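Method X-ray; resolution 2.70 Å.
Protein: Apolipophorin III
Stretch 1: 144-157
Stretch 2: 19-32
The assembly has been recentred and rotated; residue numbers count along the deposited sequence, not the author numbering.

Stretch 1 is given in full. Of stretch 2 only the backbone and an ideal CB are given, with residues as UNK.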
# COMPACT_ATOMS: atom_id res chain seq x y z
N ALA A 144 7.38 -0.69 -1.65
CA ALA A 144 6.58 -0.65 -2.84
C ALA A 144 6.31 0.80 -3.20
O ALA A 144 6.54 1.23 -4.32
CB ALA A 144 5.30 -1.40 -2.61
N ALA A 145 5.87 1.58 -2.21
CA ALA A 145 5.60 3.00 -2.38
C ALA A 145 6.86 3.83 -2.65
O ALA A 145 6.80 4.82 -3.38
CB ALA A 145 4.85 3.54 -1.15
N ALA A 146 8.02 3.49 -2.07
CA ALA A 146 9.21 4.26 -2.37
C ALA A 146 9.64 3.98 -3.81
O ALA A 146 10.04 4.86 -4.55
CB ALA A 146 10.34 3.85 -1.47
N ASN A 147 9.55 2.71 -4.19
CA ASN A 147 9.90 2.28 -5.52
C ASN A 147 9.12 3.01 -6.56
O ASN A 147 9.67 3.51 -7.54
CB ASN A 147 9.60 0.83 -5.66
CG ASN A 147 10.81 0.02 -5.29
OD1 ASN A 147 10.77 -1.20 -5.33
ND2 ASN A 147 11.89 0.72 -4.91
N LEU A 148 7.81 3.08 -6.33
CA LEU A 148 6.91 3.78 -7.22
C LEU A 148 7.36 5.21 -7.38
O LEU A 148 7.51 5.74 -8.47
CB LEU A 148 5.51 3.80 -6.60
CG LEU A 148 4.37 4.17 -7.56
CD1 LEU A 148 3.42 3.02 -7.50
CD2 LEU A 148 3.70 5.35 -6.96
N GLN A 149 7.61 5.84 -6.26
CA GLN A 149 8.05 7.19 -6.33
C GLN A 149 9.34 7.37 -7.11
O GLN A 149 9.44 8.24 -7.96
CB GLN A 149 8.26 7.62 -4.91
CG GLN A 149 8.87 8.97 -4.88
CD GLN A 149 8.75 9.55 -3.51
OE1 GLN A 149 8.39 8.84 -2.55
NE2 GLN A 149 9.01 10.85 -3.46
N ASN A 150 10.33 6.51 -6.83
CA ASN A 150 11.58 6.58 -7.57
C ASN A 150 11.33 6.57 -9.07
O ASN A 150 11.97 7.29 -9.84
CB ASN A 150 12.46 5.38 -7.20
CG ASN A 150 13.12 5.55 -5.84
OD1 ASN A 150 13.03 6.62 -5.22
ND2 ASN A 150 13.76 4.50 -5.39
N SER A 151 10.35 5.77 -9.49
CA SER A 151 9.99 5.68 -10.90
C SER A 151 9.38 6.98 -11.48
O SER A 151 9.82 7.48 -12.51
CB SER A 151 9.11 4.45 -11.15
OG SER A 151 9.69 3.32 -10.48
N ILE A 152 8.35 7.50 -10.82
CA ILE A 152 7.70 8.71 -11.27
C ILE A 152 8.68 9.85 -11.33
O ILE A 152 8.49 10.83 -12.04
CB ILE A 152 6.50 9.03 -10.41
CG1 ILE A 152 5.48 8.00 -10.80
CG2 ILE A 152 5.90 10.41 -10.58
CD1 ILE A 152 4.79 7.48 -9.55
N GLN A 153 9.75 9.66 -10.59
CA GLN A 153 10.81 10.63 -10.48
C GLN A 153 11.84 10.50 -11.58
O GLN A 153 12.27 11.49 -12.16
CB GLN A 153 11.58 10.34 -9.20
CG GLN A 153 11.72 11.37 -8.08
CD GLN A 153 12.85 10.92 -7.16
OE1 GLN A 153 12.65 10.79 -5.96
NE2 GLN A 153 14.05 10.76 -7.73
N SER A 154 12.26 9.27 -11.83
CA SER A 154 13.27 9.04 -12.85
C SER A 154 12.78 9.21 -14.27
O SER A 154 13.58 9.42 -15.17
CB SER A 154 14.03 7.75 -12.75
OG SER A 154 15.42 8.09 -12.81
N ALA A 155 11.47 9.11 -14.43
CA ALA A 155 10.82 9.27 -15.72
C ALA A 155 10.41 10.73 -15.95
O ALA A 155 9.75 11.08 -16.91
CB ALA A 155 9.62 8.34 -15.82
N VAL A 156 10.81 11.59 -15.04
CA VAL A 156 10.51 12.98 -15.14
C VAL A 156 11.78 13.82 -15.10
O VAL A 156 11.74 15.05 -15.02
CB VAL A 156 9.34 13.35 -14.21
CG1 VAL A 156 9.03 14.84 -14.28
CG2 VAL A 156 8.12 12.56 -14.65
N GLN A 157 12.91 13.10 -15.17
CA GLN A 157 14.29 13.63 -15.20
C GLN A 157 14.99 13.18 -16.49
O GLN A 157 16.11 13.61 -16.80
CB GLN A 157 15.14 13.52 -13.89
CG GLN A 157 15.12 12.16 -13.13
CD GLN A 157 15.53 12.21 -11.65
OE1 GLN A 157 16.31 11.34 -11.16
NE2 GLN A 157 14.97 13.18 -10.91
N UNK A 19 2.38 9.72 1.19
CA UNK A 19 1.96 11.08 0.92
C UNK A 19 2.73 11.73 -0.23
O UNK A 19 2.15 12.34 -1.14
CB UNK A 19 2.12 11.92 2.19
N UNK A 20 4.04 11.62 -0.15
CA UNK A 20 4.96 12.16 -1.13
C UNK A 20 4.76 11.54 -2.52
O UNK A 20 4.50 12.26 -3.49
CB UNK A 20 6.40 11.94 -0.66
N UNK A 21 4.81 10.19 -2.57
CA UNK A 21 4.57 9.39 -3.76
C UNK A 21 3.35 9.90 -4.48
O UNK A 21 3.38 10.15 -5.67
CB UNK A 21 4.40 7.91 -3.41
N UNK A 22 2.27 10.10 -3.74
CA UNK A 22 1.06 10.64 -4.33
C UNK A 22 1.22 12.05 -4.92
O UNK A 22 0.69 12.33 -5.98
CB UNK A 22 -0.04 10.66 -3.27
N UNK A 23 1.98 12.92 -4.23
CA UNK A 23 2.22 14.26 -4.73
C UNK A 23 2.77 14.20 -6.15
O UNK A 23 2.32 14.92 -7.05
CB UNK A 23 3.18 15.01 -3.81
N UNK A 24 3.77 13.33 -6.32
CA UNK A 24 4.49 13.09 -7.58
C UNK A 24 3.68 12.54 -8.71
O UNK A 24 4.01 12.77 -9.87
CB UNK A 24 5.65 12.13 -7.33
N UNK A 25 2.63 11.81 -8.36
CA UNK A 25 1.76 11.24 -9.34
C UNK A 25 1.35 12.31 -10.35
O UNK A 25 1.31 12.06 -11.56
CB UNK A 25 0.54 10.61 -8.67
N UNK A 26 1.08 13.51 -9.84
CA UNK A 26 0.67 14.72 -10.60
C UNK A 26 1.71 15.21 -11.60
O UNK A 26 1.42 15.99 -12.52
CB UNK A 26 0.36 15.86 -9.63
N UNK A 27 2.94 14.79 -11.43
CA UNK A 27 3.94 15.26 -12.34
C UNK A 27 4.05 14.35 -13.53
O UNK A 27 4.91 14.54 -14.38
CB UNK A 27 5.29 15.39 -11.63
N UNK A 28 3.19 13.33 -13.56
CA UNK A 28 3.21 12.40 -14.67
C UNK A 28 2.60 13.11 -15.87
O UNK A 28 2.79 12.71 -17.01
CB UNK A 28 2.46 11.11 -14.34
N UNK A 29 1.88 14.18 -15.57
CA UNK A 29 1.19 14.99 -16.56
C UNK A 29 2.11 15.88 -17.40
O UNK A 29 1.71 16.43 -18.43
CB UNK A 29 0.15 15.86 -15.85
N UNK A 30 3.35 16.01 -16.93
CA UNK A 30 4.36 16.82 -17.60
C UNK A 30 5.19 16.04 -18.60
O UNK A 30 6.12 16.57 -19.22
CB UNK A 30 5.29 17.45 -16.56
N UNK A 31 4.84 14.77 -18.76
CA UNK A 31 5.50 13.88 -19.68
C UNK A 31 5.20 14.26 -21.11
O UNK A 31 4.16 14.86 -21.39
CB UNK A 31 5.08 12.43 -19.42
N UNK A 32 6.10 13.87 -22.00
CA UNK A 32 5.96 14.15 -23.42
C UNK A 32 4.56 13.90 -23.97
O UNK A 32 3.90 14.82 -24.45
CB UNK A 32 6.97 13.30 -24.20

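The two segments run in roughly the same direction, their helix axes 28° apart and 9.0 Å at closest approach, and no hydrogen bond joins them. Position 19 is helical and has nothing of stretch 1 near its CB, so many residues would suit; it is Val19.

At position 20 CA-to-CB points sideways, and the ideal CB lies 4.0 Å from Gln149 NE2. A small or polar side chain would fit beside this amide. The residue is Asn20, whose CB stays close to that nitrogen.

Position 21 is the tightest point of the backbone pairing, its CA only 4.9 Å from the CA of Gln149. The ideal CB is already 3.9 Å from Ala145 O and 4.1 Å from Gln149 CB, which favours a small residue. Ala21 fills it, its CB also meeting Leu148 CD2 at 4.4 Å.

Positions 22 and 23 point away or lie out of reach, leaving the choice open; they hold Ala22 and His23.

Position 24 points toward stretch 1, its ideal CB 3.7 Å from Ile152 CG2 and 5.1 Å from Gln149 CG. An aliphatic residue could cover the isoleucine, and a longer polar one could extend along the glutamines. Glu24 does both: its CB packs against Ile152 CG2, while OE2 of Glu24 lies 3.0 Å from Gln153 CG and 3.9 Å from Gln149 NE2, too far for a hydrogen bond to that amide.

At position 25 CA-to-CB points away, yet the ideal CB is 5.4 Å from Ile152 CD1, so a branched or long apolar chain could turn back. Leu25 does so, placing CD1 3.1 Å from Ile152 CD1, a very close approach, and 4.2 Å from Leu148 CD2.

Positions 26, pointing away, and 29, out of reach, leave the choice open; they are His26 and Leu29.

Position 27 faces Val156, with the ideal CB 4.6 Å from its CG1; apolar or long polar chains would serve. Glu27 brings OE1 to 4.2 Å from Val156 CG1.

At position 28 CA-to-CB points sideways, and the ideal CB is 5.1 Å from Ile152 CG2, suiting a small or beta-branched residue. Thr28 sets its CG2 4.0 Å from Ile152 CG2, while its OG1 donates a very short 2.4 Å hydrogen bond to Leu25 O.

Position 30 has room for a CB, and its phi/psi of -91/3 does not demand glycine, yet Gly30 is deposited.

Position 31 points sideways near Ala155 O and Val156, inviting a flexible apolar chain. Leu31 reaches in with CD1, 3.3 Å from Val156 CG2 and 3.4 Å from Ala155 O. Position 32, phi -44°, permits proline, and Pro32 is found.

Stretch 2 (19-32) VNAAHELHETLGLP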
# COMPACT_ATOMS: atom_id res chain seq x y z
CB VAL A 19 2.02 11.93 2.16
CG1 VAL A 19 2.01 13.39 1.74
CG2 VAL A 19 0.83 11.60 3.07
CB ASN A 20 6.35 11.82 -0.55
CG ASN A 20 6.74 12.78 0.55
OD1 ASN A 20 6.09 13.82 0.77
ND2 ASN A 20 7.87 12.48 1.17
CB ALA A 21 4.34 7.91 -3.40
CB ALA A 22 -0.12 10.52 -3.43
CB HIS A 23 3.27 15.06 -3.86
CG HIS A 23 3.51 16.54 -4.19
ND1 HIS A 23 2.61 17.53 -3.80
CD2 HIS A 23 4.54 17.18 -4.87
CE1 HIS A 23 3.08 18.72 -4.24
NE2 HIS A 23 4.24 18.54 -4.89
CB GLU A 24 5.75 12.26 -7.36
CG GLU A 24 6.89 13.19 -6.93
CD GLU A 24 8.13 12.83 -7.65
OE1 GLU A 24 8.08 13.18 -8.93
OE2 GLU A 24 9.07 12.29 -7.12
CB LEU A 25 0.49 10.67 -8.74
CG LEU A 25 0.63 9.16 -8.74
CD1 LEU A 25 2.08 8.79 -8.83
CD2 LEU A 25 -0.11 8.64 -7.50
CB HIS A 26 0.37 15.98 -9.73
CG HIS A 26 -0.78 15.85 -8.82
ND1 HIS A 26 -0.76 16.31 -7.50
CD2 HIS A 26 -1.98 15.31 -9.06
CE1 HIS A 26 -1.96 16.03 -6.98
NE2 HIS A 26 -2.71 15.42 -7.90
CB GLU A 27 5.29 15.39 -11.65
CG GLU A 27 5.62 16.86 -11.34
CD GLU A 27 6.70 17.01 -10.31
OE1 GLU A 27 7.91 17.04 -10.84
OE2 GLU A 27 6.47 17.08 -9.11
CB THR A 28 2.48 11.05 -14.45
OG1 THR A 28 1.24 11.24 -13.82
CG2 THR A 28 3.36 10.04 -13.70
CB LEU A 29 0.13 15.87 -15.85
CG LEU A 29 -1.11 15.11 -15.37
CD1 LEU A 29 -0.98 14.83 -13.87
CD2 LEU A 29 -2.33 15.95 -15.66
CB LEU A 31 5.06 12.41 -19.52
CG LEU A 31 6.09 11.55 -18.78
CD1 LEU A 31 6.66 12.35 -17.61
CD2 LEU A 31 5.44 10.25 -18.31
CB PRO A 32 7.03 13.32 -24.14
CG PRO A 32 7.99 12.80 -23.07
CD PRO A 32 7.36 13.11 -21.71
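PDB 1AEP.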